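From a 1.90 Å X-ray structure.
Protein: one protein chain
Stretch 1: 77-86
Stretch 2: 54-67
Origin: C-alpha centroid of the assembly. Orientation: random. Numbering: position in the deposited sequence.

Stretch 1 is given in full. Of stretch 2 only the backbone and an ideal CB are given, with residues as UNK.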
# COMPACT_ATOMS: atom_id res chain seq x y z
N GLU A 77 7.76 -21.49 25.56
CA GLU A 77 8.90 -21.77 26.44
C GLU A 77 8.82 -20.98 27.74
O GLU A 77 9.08 -21.51 28.82
CB GLU A 77 10.21 -21.44 25.73
CG GLU A 77 10.26 -20.03 25.17
CD GLU A 77 11.60 -19.69 24.52
OE1 GLU A 77 12.58 -19.47 25.26
OE2 GLU A 77 11.66 -19.65 23.27
N ILE A 78 8.47 -19.70 27.64
CA ILE A 78 8.36 -18.83 28.81
C ILE A 78 7.18 -19.24 29.71
O ILE A 78 7.30 -19.28 30.94
CB ILE A 78 8.18 -17.35 28.38
CG1 ILE A 78 9.38 -16.90 27.55
CG2 ILE A 78 8.03 -16.45 29.60
CD1 ILE A 78 9.27 -15.48 27.02
N ALA A 79 6.05 -19.55 29.08
CA ALA A 79 4.85 -19.95 29.83
C ALA A 79 5.12 -21.16 30.72
O ALA A 79 4.69 -21.19 31.88
CB ALA A 79 3.70 -20.26 28.86
N LYS A 80 5.82 -22.15 30.18
CA LYS A 80 6.13 -23.36 30.92
C LYS A 80 6.95 -23.06 32.17
O LYS A 80 6.77 -23.68 33.21
CB LYS A 80 6.88 -24.36 30.03
CG LYS A 80 6.09 -24.77 28.80
CD LYS A 80 6.80 -25.88 28.02
CE LYS A 80 6.61 -27.23 28.69
NZ LYS A 80 5.18 -27.67 28.65
N LYS A 81 7.86 -22.10 32.06
CA LYS A 81 8.67 -21.74 33.22
C LYS A 81 7.81 -20.97 34.21
O LYS A 81 7.87 -21.21 35.41
CB LYS A 81 9.87 -20.89 32.79
CG LYS A 81 10.83 -21.62 31.86
CD LYS A 81 12.24 -21.10 32.03
CE LYS A 81 13.17 -21.64 30.95
NZ LYS A 81 12.80 -21.11 29.60
N LEU A 82 7.00 -20.06 33.69
CA LEU A 82 6.12 -19.25 34.53
C LEU A 82 5.08 -20.07 35.29
O LEU A 82 4.59 -19.65 36.34
CB LEU A 82 5.41 -18.19 33.69
CG LEU A 82 6.30 -17.07 33.13
CD1 LEU A 82 5.46 -16.12 32.29
CD2 LEU A 82 6.95 -16.33 34.29
N SER A 83 4.73 -21.24 34.76
CA SER A 83 3.74 -22.09 35.39
C SER A 83 4.11 -22.51 36.82
O SER A 83 3.23 -22.64 37.67
CB SER A 83 3.49 -23.34 34.54
OG SER A 83 4.68 -24.05 34.28
N TYR A 84 5.40 -22.70 37.08
CA TYR A 84 5.83 -23.09 38.42
C TYR A 84 6.43 -21.94 39.23
O TYR A 84 6.82 -22.12 40.38
CB TYR A 84 6.80 -24.27 38.35
CG TYR A 84 7.95 -24.09 37.38
CD1 TYR A 84 8.93 -23.12 37.59
CD2 TYR A 84 8.07 -24.91 36.26
CE1 TYR A 84 10.00 -22.97 36.71
CE2 TYR A 84 9.14 -24.78 35.38
CZ TYR A 84 10.10 -23.81 35.61
OH TYR A 84 11.17 -23.67 34.75
N ILE A 85 6.50 -20.76 38.62
CA ILE A 85 7.03 -19.59 39.31
C ILE A 85 5.87 -18.74 39.81
O ILE A 85 5.87 -18.27 40.95
CB ILE A 85 7.89 -18.73 38.35
CG1 ILE A 85 9.09 -19.54 37.86
CG2 ILE A 85 8.35 -17.47 39.06
CD1 ILE A 85 9.84 -18.87 36.73
N LEU A 86 4.88 -18.55 38.95
CA LEU A 86 3.72 -17.74 39.31
C LEU A 86 2.76 -18.49 40.21
O LEU A 86 2.63 -19.71 40.11
CB LEU A 86 2.96 -17.31 38.04
CG LEU A 86 3.73 -16.52 36.98
CD1 LEU A 86 2.86 -16.33 35.73
CD2 LEU A 86 4.15 -15.19 37.57
N UNK A 54 17.13 -12.86 34.09
CA UNK A 54 17.01 -14.24 34.54
C UNK A 54 15.56 -14.57 34.89
O UNK A 54 15.01 -14.06 35.87
CB UNK A 54 17.92 -14.49 35.75
N UNK A 55 14.95 -15.44 34.09
CA UNK A 55 13.56 -15.83 34.28
C UNK A 55 13.27 -16.31 35.71
O UNK A 55 12.19 -16.07 36.25
CB UNK A 55 13.20 -16.93 33.28
N UNK A 56 14.25 -16.98 36.32
CA UNK A 56 14.09 -17.48 37.68
C UNK A 56 13.89 -16.34 38.68
O UNK A 56 13.07 -16.44 39.59
CB UNK A 56 15.31 -18.32 38.08
N UNK A 57 14.63 -15.26 38.48
CA UNK A 57 14.56 -14.09 39.35
C UNK A 57 13.16 -13.51 39.50
O UNK A 57 12.82 -12.94 40.53
CB UNK A 57 15.50 -13.00 38.82
N UNK A 58 12.35 -13.66 38.45
CA UNK A 58 10.99 -13.14 38.46
C UNK A 58 10.22 -13.39 39.75
O UNK A 58 9.42 -12.54 40.18
CB UNK A 58 10.21 -13.75 37.29
N UNK A 59 10.44 -14.54 40.38
CA UNK A 59 9.74 -14.86 41.62
C UNK A 59 9.94 -13.79 42.69
O UNK A 59 9.10 -13.63 43.58
CB UNK A 59 10.21 -16.22 42.15
N UNK A 60 11.05 -13.05 42.61
CA UNK A 60 11.31 -12.00 43.59
C UNK A 60 10.33 -10.85 43.39
O UNK A 60 10.07 -10.08 44.31
CB UNK A 60 12.75 -11.50 43.48
N UNK A 61 9.78 -10.76 42.18
CA UNK A 61 8.82 -9.71 41.84
C UNK A 61 7.41 -10.17 42.16
O UNK A 61 6.48 -9.35 42.22
CB UNK A 61 8.93 -9.33 40.36
N UNK A 62 7.24 -11.48 42.36
CA UNK A 62 5.93 -12.07 42.66
C UNK A 62 4.84 -11.35 41.87
O UNK A 62 3.92 -10.77 42.44
CB UNK A 62 5.63 -12.00 44.16
N UNK A 63 4.92 -11.38 40.53
CA UNK A 63 3.92 -10.72 39.69
C UNK A 63 2.56 -11.40 39.69
O UNK A 63 2.47 -12.63 39.70
CB UNK A 63 4.44 -10.64 38.25
N UNK A 64 1.50 -10.60 39.69
CA UNK A 64 0.15 -11.14 39.66
C UNK A 64 -0.55 -10.78 38.35
O UNK A 64 -1.68 -11.21 38.10
CB UNK A 64 -0.66 -10.62 40.85
N UNK A 65 0.14 -10.01 37.52
CA UNK A 65 -0.39 -9.60 36.22
C UNK A 65 0.78 -9.63 35.24
O UNK A 65 1.73 -8.86 35.38
CB UNK A 65 -1.04 -8.22 36.28
N UNK A 66 0.72 -10.51 34.26
CA UNK A 66 1.80 -10.64 33.29
C UNK A 66 1.38 -10.36 31.85
O UNK A 66 0.36 -10.86 31.38
CB UNK A 66 2.39 -12.05 33.38
N UNK A 67 2.17 -9.54 31.16
CA UNK A 67 1.89 -9.19 29.76
C UNK A 67 3.00 -9.69 28.86
O UNK A 67 4.07 -9.09 28.78
CB UNK A 67 1.72 -7.68 29.60

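Stretch 1 offers a largely apolar face: Ile78, Leu82, Ile85 and Leu86, with the aliphatic part of Lys81 at one side. Each position of stretch 2 can be read against that face.

Position 54 has nothing of stretch 1 within 5.5 Å of its ideal CB, so the contact sets no demand; the residue is Ser54.

Position 55 is different. Its CB points toward the helix, 4.5 Å from Lys81 CD and 5.2 Å from Ile85 CD1, leaving room for a side chain to grow between them. No donor or acceptor is called for; a branched or long aliphatic chain, Ile, Leu, Val or Met, would suit. The residue is Ile55, with chi1 t and chi2 p. Its two arms divide: CG2 lies 3.7 Å from Lys81 CD, using the lysine as a hydrocarbon, while CD1 reaches Leu82 CD2 at 4.0 Å and Ile78 CG2 at 4.4 Å. Its CG1 is 4.1 Å from Ile85 CD1, and that same Ile85 CD1 packs 3.7 Å from the backbone O of Ile55, a contact available whatever the side chain here.

Positions 56 and 57 turn their CB away, so small or polar residues fit equally well. They are Ala56 and Lys57, neither in contact with stretch 1.

Position 58 points toward the helix again, with CB 4.5 Å from Ile85 CG2 and 5.1 Å from Leu82 CD2. A compact apolar residue such as Val, Ala or Ile would be apt. Val58, chi1 t, stays at the margin; its closest approach is CB to Ile85 CG2 at 4.5 Å.

At 59 the backbones come close, 5.9 Å between the CA atoms of this residue and Ile85. The CB points sideways, yet the ideal atom is already 3.8 Å from Ile85 CG2. The near part should be aliphatic, while the end is free to be polar: Glu, Gln, Lys or Met. Glu59 follows this pattern, its CB covering Ile85 CG2 at 3.8 Å and its carboxylate extending beyond.

Positions 60 and 61 are out of reach, occupied by Asp60 and Phe61. Position 62 has positive phi and psi (37/61), which favours Gly or Asn without excluding others, and its CB points away. Ser62 stands here, its OG giving a weak hydrogen bond to Phe61 O at 2.9 Å.

At 63, phi is -71° and psi 141°, compatible with Pro. CB points sideways, 4.6 Å from Leu86 CD2; a short apolar group would serve. Pro63 sets its CG 3.5 Å from Leu86 CD2.

Positions 64 and 65 point away, so stretch 1 is silent about Asp64 and Phe65.

Position 66, in a strand, faces stretch 1 once more, its CB 4.9 Å from Leu86 CD1 and 5.2 Å from Leu82 CD1. A beta-branched aliphatic suits both strand and gap; Leu is also conceivable. Val66 spreads its methyls, CG1 to Leu82 CD1 at 4.4 Å and CG2 to Leu86 CD1 at 4.1 Å.

Position 67 is out of reach: Met67, present as selenomethionine.

Stretch 2, residues 54-67: SIAKVEDFSPDFVM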
# COMPACT_ATOMS: atom_id res chain seq x y z
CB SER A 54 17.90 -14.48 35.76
OG SER A 54 17.68 -15.77 36.29
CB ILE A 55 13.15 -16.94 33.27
CG1 ILE A 55 11.68 -17.31 33.43
CG2 ILE A 55 14.02 -18.17 33.47
CD1 ILE A 55 10.72 -16.19 33.11
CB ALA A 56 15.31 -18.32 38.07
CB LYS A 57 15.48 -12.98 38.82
CG LYS A 57 16.68 -12.66 39.69
CD LYS A 57 17.74 -13.75 39.63
CE LYS A 57 19.04 -13.28 40.27
NZ LYS A 57 19.59 -12.07 39.60
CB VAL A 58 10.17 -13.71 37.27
CG1 VAL A 58 8.75 -13.17 37.32
CG2 VAL A 58 10.84 -13.35 35.95
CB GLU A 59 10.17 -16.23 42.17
CG GLU A 59 11.46 -16.23 42.97
CD GLU A 59 11.70 -17.55 43.68
OE1 GLU A 59 10.74 -18.10 44.26
OE2 GLU A 59 12.84 -18.05 43.65
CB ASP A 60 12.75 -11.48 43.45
CG ASP A 60 13.78 -12.48 43.94
OD1 ASP A 60 14.97 -12.31 43.63
OD2 ASP A 60 13.40 -13.43 44.65
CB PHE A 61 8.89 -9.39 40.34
CG PHE A 61 10.25 -9.00 39.84
CD1 PHE A 61 10.52 -9.00 38.47
CD2 PHE A 61 11.25 -8.61 40.72
CE1 PHE A 61 11.77 -8.62 37.98
CE2 PHE A 61 12.51 -8.22 40.24
CZ PHE A 61 12.76 -8.22 38.87
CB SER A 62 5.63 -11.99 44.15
OG SER A 62 5.55 -10.65 44.59
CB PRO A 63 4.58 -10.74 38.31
CG PRO A 63 5.35 -12.02 38.33
CD PRO A 63 5.97 -12.03 39.71
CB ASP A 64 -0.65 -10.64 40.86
CG ASP A 64 -0.52 -9.15 41.08
OD1 ASP A 64 -1.02 -8.67 42.12
OD2 ASP A 64 0.07 -8.46 40.23
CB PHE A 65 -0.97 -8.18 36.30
CG PHE A 65 -1.78 -7.79 35.10
CD1 PHE A 65 -3.11 -8.17 35.00
CD2 PHE A 65 -1.20 -7.07 34.06
CE1 PHE A 65 -3.86 -7.84 33.87
CE2 PHE A 65 -1.95 -6.74 32.93
CZ PHE A 65 -3.28 -7.13 32.83
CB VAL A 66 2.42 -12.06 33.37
CG1 VAL A 66 3.60 -12.17 32.42
CG2 VAL A 66 2.85 -12.35 34.80
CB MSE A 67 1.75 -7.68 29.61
CG MSE A 67 1.52 -7.21 28.16
SE MSE A 67 -0.20 -7.74 27.44
CE MSE A 67 -1.30 -6.49 28.42
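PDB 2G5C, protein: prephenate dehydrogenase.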